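Xylulose kinase (PDB 3I8B) probably catalyses the ATP-dependent phosphorylation of D-xylulose to D-xylulose 5-phosphate, as a member of the FGGY family of carbohydrate kinases. Local coordinates at residues 147-150 / 151-155; 204-207 / 208-211; 118-122 / 123-127. All coordinates share one frame; numbering follows the deposited sequence.

Contact 1. Residues 147-150 / 151-155; sequences VAWV and AENEP
Trp149 and Asn153, one helical turn apart, are each brought to the other by the first torsion: Trp149 holds CG anti to the backbone N (chi1 178°), and Asn153 turns CG anti to its carbonyl carbon (chi1 -67°), which lays its amide over the indole face. The amide plane is tilted 27° from the ring. Its nitrogen lies toward the pyrrole rim, with ND2 of Asn153 3.0 Å from NE1 of Trp149; both are donors, so this is a contact over the face and not a bond between them. One N-H of Asn153 ND2 goes instead to the backbone, bonding Trp149 O at 3.0 Å. Trp149 O also accepts from Asn153 N at 2.8 Å, but of the two bonds it is the one from ND2 that restrains the amide. Nearer its own backbone, CB of Asn153 makes a CH-pi contact, 3.8 Å from the centroid of the six-membered ring of Trp149.

This is the C-terminal turn of helix 143-153. Glu154 is the first residue to abandon helical angles, although Glu154 N still reaches Val150 O at 2.8 Å, and it serves as the N-cap residue of helix 155-158. Pro155 suits the opening of that helix, where no backbone N-H is required.

The extended side chain of Glu154 runs to the rim of the indole, bringing OE2 to 3.7 Å from CH2 of Trp149, near the ring plane, at an edge whose C-H groups are probably slightly positive. Its other oxygen, OE1, forms a salt bridge with Arg88, whose side chain also touches Trp149. Gln101 of helix 99-110 packs against both Trp149 and Asn153.

Contact 2. Residues 204-207 / 208-211; sequences YYDA and ASNE
Asp206 bends across a tight turn to Ser209, and its side chain can be followed outward atom by atom. CB of Asp206 lies 3.6 Å from OG of Ser209. With CG anti to the backbone N (chi1 -178°), the carboxylate swings over the turn. There OD1 of Asp206 receives a bond from a water, which in turn accepts from Ala208 N and so ties the carboxylate to the backbone. OD2 of Asp206 is gripped twice: the hydroxyl OG of Ser209 donates to its anti lone pair at 2.6 Å, and Ser209 N donates from above the carboxylate plane at 3.1 Å. With an alanine here, the Ser209 hydroxyl would probably lose its acceptor and be set free to turn, and Ser209 N would keep only its weak bond to Asp206 O.

The backbone forms a beta hairpin. Asp206 and Glu211 are an antiparallel hydrogen-bonded pair, with Asp206 N to Glu211 O at 2.7 Å and Glu211 N to Asp206 O at 3.1 Å. Across from Asp206 the returning strand has two residues, Asn210 and Glu211, a G1 beta bulge. Asn210 has left-handed backbone angles, which asparagine tolerates better than most residues other than glycine.

The Asn210 side chain ties the turn to Tyr205: OH of Tyr205 donates to OD1 of Asn210 in a very short bond of 2.5 Å. OD1 sits at the edge of the phenol, near its plane, although the amide itself is turned 78° from the ring.

Beyond the hairpin, Tyr205 packs on Arg196 and Ala199 of helix 196-199 and on Val242 of strand 241-243, which also carries the magnesium ligand Thr241. Tyr212 meets the Tyr205 ring edge-to-face, while Tyr204 lies against Thr143 and Leu144 of helix 143-153.

Contact 3. Residues 118-122 / 123-127; sequences EPEDP and IARGK
Arg125 doubles back from the first turn of its helix to Pro119 and Glu120, presenting the edge of its guanidinium to their carbonyls. The chain leaves the backbone extended and then bends at chi3 (69°), which brings NH1 against the loop that precedes the helix. NH1 of Arg125 donates to Pro119 O at 2.9 Å, on a lone pair of the carbonyl and with an N-H...O angle of 154°; the acceptor lies close to the guanidinium plane. A second, weak bond runs from NH1 of Arg125 to Glu120 O, also at 2.9 Å. One face of the Arg125 guanidinium is covered by CA of Pro122, 3.8 Å above the plane and toward the rim. Arginine suits the place because NH1 can donate to two loop carbonyls while NE reaches a third, Gly110 O.

Glu118 crosses Arg125 at about a right angle, its OE1 meeting the aliphatic part at CD and not the charged tip; that oxygen instead bonds Gln115 N and forms a salt bridge with Arg129. Pro119 lies alongside the start of the helix, with its CB 3.8 Å from CB of Ala124, a small side chain that lets the proline ring come close.

Asp121 is the N-cap of helix 122-134. OD2 of Asp121 accepts from Ala124 N at 3.2 Å, with the donor well above the carboxylate plane. Asp121 O takes Arg125 N at 2.9 Å, opening the regular helical pattern, and Pro122 fits the first turn, where its missing N-H costs nothing.

Toward the preceding helix, the NE bond of Arg125 to Gly110 reaches the end of helix 99-110, while Ile123 rests on Ile106 and Glu107 of that same helix.

In the fold
All three contacts are local and belong to the N-terminal FGGY domain. Contact 1 ends helix 143-153 and contact 3 begins helix 122-134, the helix just before it in the chain; each also leans on helix 99-110. Contact 2 is the turn of a two-stranded hairpin, and reaches helix 143-153 through Tyr204. Each is partly buried: Tyr205 and Arg125 are buried, whereas Trp149 is partly exposed. Their chemistry follows their places, with an amide over an indole face at a helix end, a carboxylate holding a hairpin turn, and a guanidinium bound to loop carbonyls beside a capping aspartate. Contact 3 is remote from the substrate and magnesium sites, whereas in contact 2 the side chain of Asn210 is about 8 Å from that of the magnesium ligand Thr241.

Contact 1. Residues 147-150 / 151-155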
loop_
_atom_site.group_PDB
_atom_site.type_symbol
_atom_site.label_atom_id
_atom_site.label_comp_id
_atom_site.label_asym_id
_atom_site.label_seq_id
_atom_site.Cartn_x
_atom_site.Cartn_y
_atom_site.Cartn_z
ATOM N N VAL A 147 -16.746 5.839 -2.463
ATOM C CA VAL A 147 -17.832 6.042 -3.411
ATOM C C VAL A 147 -19.163 5.803 -2.714
ATOM O O VAL A 147 -20.091 6.579 -2.873
ATOM C CB VAL A 147 -17.710 5.123 -4.635
ATOM C CG1 VAL A 147 -18.907 5.336 -5.585
ATOM C CG2 VAL A 147 -16.374 5.374 -5.353
ATOM N N ALA A 148 -19.231 4.729 -1.933
ATOM C CA ALA A 148 -20.378 4.459 -1.064
ATOM C C ALA A 148 -20.737 5.646 -0.171
ATOM O O ALA A 148 -21.905 6.016 -0.050
ATOM C CB ALA A 148 -20.106 3.243 -0.207
ATOM N N TRP A 149 -19.729 6.235 0.457
ATOM C CA TRP A 149 -19.943 7.336 1.372
ATOM C C TRP A 149 -20.534 8.529 0.626
ATOM O O TRP A 149 -21.434 9.218 1.127
ATOM C CB TRP A 149 -18.629 7.728 2.061
ATOM C CG TRP A 149 -18.802 8.892 2.992
ATOM C CD1 TRP A 149 -18.987 8.840 4.344
ATOM C CD2 TRP A 149 -18.837 10.280 2.634
ATOM N NE1 TRP A 149 -19.126 10.107 4.851
ATOM C CE2 TRP A 149 -19.030 11.011 3.823
ATOM C CE3 TRP A 149 -18.696 10.977 1.423
ATOM C CZ2 TRP A 149 -19.104 12.405 3.838
ATOM C CZ3 TRP A 149 -18.775 12.354 1.434
ATOM C CH2 TRP A 149 -18.977 13.056 2.637
ATOM N N VAL A 150 -20.020 8.774 -0.574
ATOM C CA VAL A 150 -20.496 9.881 -1.388
ATOM C C VAL A 150 -21.946 9.646 -1.810
ATOM O O VAL A 150 -22.745 10.585 -1.857
ATOM C CB VAL A 150 -19.614 10.102 -2.642
ATOM C CG1 VAL A 150 -20.217 11.190 -3.519
ATOM C CG2 VAL A 150 -18.189 10.473 -2.229
ATOM N N ALA A 151 -22.288 8.399 -2.125
ATOM C CA ALA A 151 -23.674 8.096 -2.494
ATOM C C ALA A 151 -24.592 8.344 -1.305
ATOM O O ALA A 151 -25.711 8.831 -1.459
ATOM C CB ALA A 151 -23.814 6.663 -2.980
ATOM N N GLU A 152 -24.114 8.019 -0.118
ATOM C CA GLU A 152 -24.945 8.152 1.077
ATOM C C GLU A 152 -25.063 9.607 1.538
ATOM O O GLU A 152 -26.137 10.053 1.941
ATOM C CB GLU A 152 -24.416 7.258 2.205
ATOM C CG GLU A 152 -25.195 7.348 3.517
ATOM C CD GLU A 152 -26.646 6.895 3.396
ATOM O OE1 GLU A 152 -27.472 7.302 4.251
ATOM O OE2 GLU A 152 -26.965 6.145 2.448
ATOM N N ASN A 153 -23.968 10.357 1.450
ATOM C CA ASN A 153 -23.932 11.690 2.026
ATOM C C ASN A 153 -24.070 12.835 1.048
ATOM O O ASN A 153 -24.456 13.934 1.447
ATOM C CB ASN A 153 -22.654 11.858 2.849
ATOM C CG ASN A 153 -22.648 10.971 4.075
ATOM O OD1 ASN A 153 -23.232 11.312 5.097
ATOM N ND2 ASN A 153 -21.994 9.820 3.974
ATOM N N GLU A 154 -23.727 12.582 -0.217
ATOM C CA GLU A 154 -23.738 13.610 -1.259
ATOM C C GLU A 154 -24.327 13.071 -2.565
ATOM O O GLU A 154 -23.623 12.973 -3.580
ATOM C CB GLU A 154 -22.312 14.134 -1.520
ATOM C CG GLU A 154 -21.538 14.569 -0.291
ATOM C CD GLU A 154 -20.210 15.254 -0.637
ATOM O OE1 GLU A 154 -19.755 15.151 -1.798
ATOM O OE2 GLU A 154 -19.607 15.882 0.264
ATOM N N PRO A 155 -25.622 12.714 -2.544
ATOM C CA PRO A 155 -26.280 12.123 -3.717
ATOM C C PRO A 155 -26.148 12.942 -5.010
ATOM O O PRO A 155 -25.980 12.329 -6.071
ATOM C CB PRO A 155 -27.754 12.025 -3.298
ATOM C CG PRO A 155 -27.739 12.032 -1.792
ATOM C CD PRO A 155 -26.508 12.776 -1.360
#

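Contact 2. Residues 204-207 / 208-211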
loop_
_atom_site.group_PDB
_atom_site.type_symbol
_atom_site.label_atom_id
_atom_site.label_comp_id
_atom_site.label_asym_id
_atom_site.label_seq_id
_atom_site.Cartn_x
_atom_site.Cartn_y
_atom_site.Cartn_z
ATOM N N TYR A 204 -13.258 -2.991 -6.182
ATOM C CA TYR A 204 -14.143 -3.245 -7.324
ATOM C C TYR A 204 -13.369 -3.750 -8.539
ATOM O O TYR A 204 -13.832 -3.647 -9.683
ATOM C CB TYR A 204 -15.027 -2.048 -7.698
ATOM C CG TYR A 204 -14.346 -0.704 -7.838
ATOM C CD1 TYR A 204 -13.550 -0.418 -8.941
ATOM C CD2 TYR A 204 -14.558 0.307 -6.897
ATOM C CE1 TYR A 204 -12.942 0.819 -9.096
ATOM C CE2 TYR A 204 -13.957 1.564 -7.045
ATOM C CZ TYR A 204 -13.146 1.806 -8.158
ATOM O OH TYR A 204 -12.532 3.035 -8.328
ATOM N N TYR A 205 -12.198 -4.312 -8.272
ATOM C CA TYR A 205 -11.391 -4.941 -9.324
ATOM C C TYR A 205 -10.828 -6.273 -8.849
ATOM O O TYR A 205 -10.357 -6.391 -7.718
ATOM C CB TYR A 205 -10.253 -4.016 -9.758
ATOM C CG TYR A 205 -9.271 -4.642 -10.728
ATOM C CD1 TYR A 205 -9.566 -4.742 -12.083
ATOM C CD2 TYR A 205 -8.053 -5.141 -10.286
ATOM C CE1 TYR A 205 -8.656 -5.329 -12.983
ATOM C CE2 TYR A 205 -7.147 -5.720 -11.165
ATOM C CZ TYR A 205 -7.446 -5.813 -12.509
ATOM O OH TYR A 205 -6.524 -6.389 -13.378
ATOM N N ASP A 206 -10.885 -7.277 -9.709
ATOM C CA ASP A 206 -10.301 -8.571 -9.380
ATOM C C ASP A 206 -9.106 -8.909 -10.272
ATOM O O ASP A 206 -9.267 -9.210 -11.461
ATOM C CB ASP A 206 -11.344 -9.685 -9.461
ATOM C CG ASP A 206 -10.767 -11.040 -9.072
ATOM O OD1 ASP A 206 -10.284 -11.186 -7.924
ATOM O OD2 ASP A 206 -10.781 -11.949 -9.918
ATOM N N ALA A 207 -7.917 -8.873 -9.673
ATOM C CA ALA A 207 -6.646 -9.070 -10.385
ATOM C C ALA A 207 -6.519 -10.456 -10.999
ATOM O O ALA A 207 -6.051 -10.598 -12.128
ATOM C CB ALA A 207 -5.455 -8.783 -9.463
ATOM N N ALA A 208 -6.931 -11.479 -10.259
ATOM C CA ALA A 208 -6.869 -12.841 -10.767
ATOM C C ALA A 208 -7.568 -12.968 -12.118
ATOM O O ALA A 208 -7.054 -13.619 -13.026
ATOM C CB ALA A 208 -7.464 -13.824 -9.754
ATOM N N SER A 209 -8.731 -12.341 -12.261
ATOM C CA SER A 209 -9.476 -12.452 -13.511
ATOM C C SER A 209 -9.329 -11.227 -14.415
ATOM O O SER A 209 -9.852 -11.204 -15.525
ATOM C CB SER A 209 -10.957 -12.751 -13.248
ATOM O OG SER A 209 -11.542 -11.752 -12.435
ATOM N N ASN A 210 -8.609 -10.219 -13.944
ATOM C CA ASN A 210 -8.547 -8.935 -14.643
ATOM C C ASN A 210 -9.937 -8.381 -14.980
ATOM O O ASN A 210 -10.202 -7.974 -16.112
ATOM C CB ASN A 210 -7.675 -9.029 -15.903
ATOM C CG ASN A 210 -7.346 -7.666 -16.486
ATOM O OD1 ASN A 210 -7.162 -6.693 -15.755
ATOM N ND2 ASN A 210 -7.272 -7.588 -17.811
ATOM N N GLU A 211 -10.818 -8.370 -13.984
ATOM C CA GLU A 211 -12.177 -7.875 -14.169
ATOM C C GLU A 211 -12.542 -6.809 -13.158
ATOM O O GLU A 211 -12.410 -7.014 -11.935
ATOM C CB GLU A 211 -13.194 -9.017 -14.015
ATOM C CG GLU A 211 -12.893 -10.270 -14.817
ATOM C CD GLU A 211 -13.422 -10.199 -16.237
ATOM O OE1 GLU A 211 -13.877 -11.248 -16.752
ATOM O OE2 GLU A 211 -13.390 -9.100 -16.835
HETATM O O HOH W 1 -7.382 -11.434 -7.230
#

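Contact 3. Residues 118-122 / 123-127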
loop_
_atom_site.group_PDB
_atom_site.type_symbol
_atom_site.label_atom_id
_atom_site.label_comp_id
_atom_site.label_asym_id
_atom_site.label_seq_id
_atom_site.Cartn_x
_atom_site.Cartn_y
_atom_site.Cartn_z
ATOM N N GLU A 118 -19.539 -22.139 3.741
ATOM C CA GLU A 118 -19.491 -20.762 4.221
ATOM C C GLU A 118 -19.838 -20.686 5.706
ATOM O O GLU A 118 -20.615 -21.502 6.204
ATOM C CB GLU A 118 -20.436 -19.881 3.404
ATOM C CG GLU A 118 -19.933 -19.585 1.996
ATOM C CD GLU A 118 -20.895 -18.728 1.203
ATOM O OE1 GLU A 118 -22.125 -18.946 1.325
ATOM O OE2 GLU A 118 -20.424 -17.842 0.451
ATOM N N PRO A 119 -19.243 -19.714 6.421
ATOM C CA PRO A 119 -19.518 -19.448 7.841
ATOM C C PRO A 119 -20.996 -19.152 8.078
ATOM O O PRO A 119 -21.659 -18.593 7.201
ATOM C CB PRO A 119 -18.714 -18.177 8.129
ATOM C CG PRO A 119 -17.679 -18.104 7.061
ATOM C CD PRO A 119 -18.235 -18.799 5.858
ATOM N N GLU A 120 -21.501 -19.511 9.256
ATOM C CA GLU A 120 -22.885 -19.213 9.608
ATOM C C GLU A 120 -23.052 -17.752 10.010
ATOM O O GLU A 120 -24.079 -17.136 9.733
ATOM C CB GLU A 120 -23.384 -20.137 10.731
ATOM C CG GLU A 120 -24.069 -21.388 10.226
ATOM C CD GLU A 120 -25.141 -21.068 9.195
ATOM O OE1 GLU A 120 -25.783 -19.997 9.312
ATOM O OE2 GLU A 120 -25.338 -21.884 8.267
ATOM N N ASP A 121 -22.046 -17.208 10.683
ATOM C CA ASP A 121 -22.061 -15.798 11.045
ATOM C C ASP A 121 -22.022 -14.929 9.781
ATOM O O ASP A 121 -21.121 -15.076 8.949
ATOM C CB ASP A 121 -20.879 -15.474 11.955
ATOM C CG ASP A 121 -20.796 -13.999 12.293
ATOM O OD1 ASP A 121 -21.846 -13.398 12.595
ATOM O OD2 ASP A 121 -19.680 -13.439 12.262
ATOM N N PRO A 122 -23.007 -14.026 9.629
ATOM C CA PRO A 122 -23.137 -13.200 8.420
ATOM C C PRO A 122 -21.915 -12.294 8.206
ATOM O O PRO A 122 -21.530 -12.037 7.064
ATOM C CB PRO A 122 -24.382 -12.344 8.696
ATOM C CG PRO A 122 -25.027 -12.920 9.929
ATOM C CD PRO A 122 -23.984 -13.662 10.675
ATOM N N ILE A 123 -21.308 -11.826 9.291
ATOM C CA ILE A 123 -20.131 -10.962 9.189
ATOM C C ILE A 123 -18.904 -11.740 8.680
ATOM O O ILE A 123 -18.241 -11.317 7.731
ATOM C CB ILE A 123 -19.809 -10.254 10.524
ATOM C CG1 ILE A 123 -21.059 -9.563 11.091
ATOM C CG2 ILE A 123 -18.669 -9.252 10.347
ATOM C CD1 ILE A 123 -21.524 -8.351 10.303
ATOM N N ALA A 124 -18.612 -12.874 9.309
ATOM C CA ALA A 124 -17.508 -13.719 8.872
ATOM C C ALA A 124 -17.729 -14.114 7.424
ATOM O O ALA A 124 -16.784 -14.224 6.639
ATOM C CB ALA A 124 -17.407 -14.967 9.747
ATOM N N ARG A 125 -18.994 -14.343 7.079
ATOM C CA ARG A 125 -19.358 -14.799 5.748
ATOM C C ARG A 125 -19.181 -13.680 4.716
ATOM O O ARG A 125 -18.714 -13.917 3.603
ATOM C CB ARG A 125 -20.790 -15.342 5.743
ATOM C CG ARG A 125 -21.253 -15.869 4.401
ATOM C CD ARG A 125 -22.527 -16.683 4.523
ATOM N NE ARG A 125 -23.696 -15.878 4.878
ATOM C CZ ARG A 125 -24.401 -16.043 5.995
ATOM N NH1 ARG A 125 -24.039 -16.974 6.863
ATOM N NH2 ARG A 125 -25.462 -15.277 6.245
ATOM N N GLY A 126 -19.544 -12.461 5.099
ATOM C CA GLY A 126 -19.388 -11.321 4.224
ATOM C C GLY A 126 -17.915 -11.048 3.988
ATOM O O GLY A 126 -17.508 -10.800 2.862
ATOM N N LYS A 127 -17.118 -11.101 5.051
ATOM C CA LYS A 127 -15.681 -10.908 4.910
ATOM C C LYS A 127 -15.109 -11.916 3.924
ATOM O O LYS A 127 -14.365 -11.548 3.030
ATOM C CB LYS A 127 -14.958 -11.003 6.258
ATOM C CG LYS A 127 -15.225 -9.833 7.188
ATOM C CD LYS A 127 -14.434 -9.973 8.491
ATOM C CE LYS A 127 -14.657 -8.769 9.397
ATOM N NZ LYS A 127 -14.523 -9.133 10.839
#